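Local structure of glia-derived nexin (Homo sapiens, 4DY0) at residues Tyr220-Glu224 and Trp261-Met265. The protein inhibits serine proteases such as thrombin, trypsin and urokinase, binds heparin, and promotes neurite extension by blocking thrombin. Residues are numbered along the deposited sequence; the frame is centred on the assembly and turned at random.
Sequences YNFIE and WMSIM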
# COMPACT_ATOMS: atom_id res chain seq x y z
N TYR A 220 18.47 -0.66 14.19
CA TYR A 220 17.55 -1.67 13.70
C TYR A 220 18.16 -2.45 12.55
O TYR A 220 19.11 -1.99 11.91
CB TYR A 220 16.22 -1.03 13.28
CG TYR A 220 16.29 -0.08 12.10
CD1 TYR A 220 16.03 -0.53 10.81
CD2 TYR A 220 16.58 1.27 12.27
CE1 TYR A 220 16.08 0.32 9.73
CE2 TYR A 220 16.63 2.14 11.19
CZ TYR A 220 16.38 1.65 9.92
OH TYR A 220 16.42 2.49 8.83
N ASN A 221 17.63 -3.65 12.30
CA ASN A 221 18.12 -4.53 11.24
C ASN A 221 17.12 -4.62 10.10
O ASN A 221 15.92 -4.47 10.31
CB ASN A 221 18.39 -5.93 11.80
CG ASN A 221 19.40 -5.93 12.93
OD1 ASN A 221 20.54 -5.49 12.76
ND2 ASN A 221 19.00 -6.45 14.08
N PHE A 222 17.61 -4.88 8.90
CA PHE A 222 16.73 -5.04 7.75
C PHE A 222 17.23 -6.09 6.77
O PHE A 222 18.43 -6.34 6.66
CB PHE A 222 16.51 -3.70 7.03
CG PHE A 222 17.78 -2.92 6.80
CD1 PHE A 222 18.49 -3.08 5.62
CD2 PHE A 222 18.25 -2.05 7.76
CE1 PHE A 222 19.65 -2.37 5.40
CE2 PHE A 222 19.42 -1.33 7.55
CZ PHE A 222 20.12 -1.50 6.37
N ILE A 223 16.29 -6.71 6.06
CA ILE A 223 16.63 -7.78 5.15
C ILE A 223 15.79 -7.71 3.88
O ILE A 223 14.64 -7.24 3.90
CB ILE A 223 16.45 -9.15 5.82
CG1 ILE A 223 16.91 -10.28 4.89
CG2 ILE A 223 15.00 -9.35 6.25
CD1 ILE A 223 17.16 -11.59 5.61
N GLU A 224 16.36 -8.16 2.77
CA GLU A 224 15.64 -8.25 1.50
C GLU A 224 15.37 -9.71 1.12
O GLU A 224 16.29 -10.53 1.06
CB GLU A 224 16.41 -7.55 0.39
CG GLU A 224 15.64 -7.49 -0.93
CD GLU A 224 16.47 -6.91 -2.06
OE1 GLU A 224 17.66 -7.25 -2.17
OE2 GLU A 224 15.91 -6.10 -2.84
N TRP A 261 19.22 1.88 2.58
CA TRP A 261 19.37 0.45 2.87
C TRP A 261 20.09 -0.23 1.71
O TRP A 261 21.00 -1.03 1.93
CB TRP A 261 18.02 -0.24 3.11
CG TRP A 261 17.26 0.27 4.30
CD1 TRP A 261 17.72 1.09 5.29
CD2 TRP A 261 15.90 -0.05 4.65
NE1 TRP A 261 16.73 1.32 6.21
CE2 TRP A 261 15.60 0.63 5.84
CE3 TRP A 261 14.91 -0.84 4.06
CZ2 TRP A 261 14.36 0.54 6.47
CZ3 TRP A 261 13.67 -0.93 4.67
CH2 TRP A 261 13.41 -0.24 5.86
N MET A 262 19.68 0.09 0.49
CA MET A 262 20.25 -0.51 -0.71
C MET A 262 21.78 -0.44 -0.74
O MET A 262 22.44 -1.37 -1.19
CB MET A 262 19.67 0.14 -1.96
CG MET A 262 18.17 -0.06 -2.14
SD MET A 262 17.70 -1.80 -2.24
CE MET A 262 15.98 -1.67 -2.71
N SER A 263 22.33 0.67 -0.26
CA SER A 263 23.78 0.86 -0.28
C SER A 263 24.46 0.38 1.00
O SER A 263 25.65 0.59 1.20
CB SER A 263 24.13 2.33 -0.55
OG SER A 263 23.46 3.18 0.36
N ILE A 264 23.69 -0.28 1.86
CA ILE A 264 24.24 -0.85 3.08
C ILE A 264 24.15 -2.37 3.08
O ILE A 264 25.01 -3.06 3.63
CB ILE A 264 23.53 -0.34 4.34
CG1 ILE A 264 23.66 1.18 4.45
CG2 ILE A 264 24.08 -1.02 5.58
CD1 ILE A 264 22.85 1.78 5.59
N MET A 265 23.09 -2.89 2.46
CA MET A 265 22.85 -4.33 2.40
C MET A 265 23.92 -5.02 1.57
O MET A 265 24.25 -4.59 0.47
CB MET A 265 21.49 -4.62 1.77
CG MET A 265 20.31 -4.13 2.56
SD MET A 265 18.75 -4.69 1.84
CE MET A 265 18.94 -4.12 0.16
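An aromatic cluster of Tyr-220, Phe-222 and Trp-261 illustrates how the end of a helix is seated on the face of a β-sheet. Strand alternation sets it up: Tyr-220, Phe-222 and Glu-224 point toward 261-265, whereas Ile-223 points away. The Phe-222 ring stacks face to face on the five-membered ring of Trp-261, with centroids 3.9 Å apart and planes inclined by 14°. The indole is also held from its edge, Trp-261 NE1 donating a hydrogen bond to Tyr-220 OH (2.9 Å) that satisfies its polar atom. Strands 219-226 and 232-239 are the first two of serpin β-sheet B, which the end of helix 255-262 (helix H) meets through Trp-261, also touching Ala-237 of strand 232-239. Past the helix, the chain turns back toward the sheet to enter strand 266-284, which pairs with 195-213; Trp-261 O accepts hydrogen bonds from Ile-264 N and Met-265 N. This brings Met-265 to the edge of the Phe-222 ring, with Met-265 CG 3.4 Å from Phe-222 CE1 and the sulfur in a Met-aromatic contact. Glu-224 CB lies 4.0 Å from Met-265 SD, while its carboxylate forms a salt bridge with Arg-208 and a hydrogen bond with Ser-233.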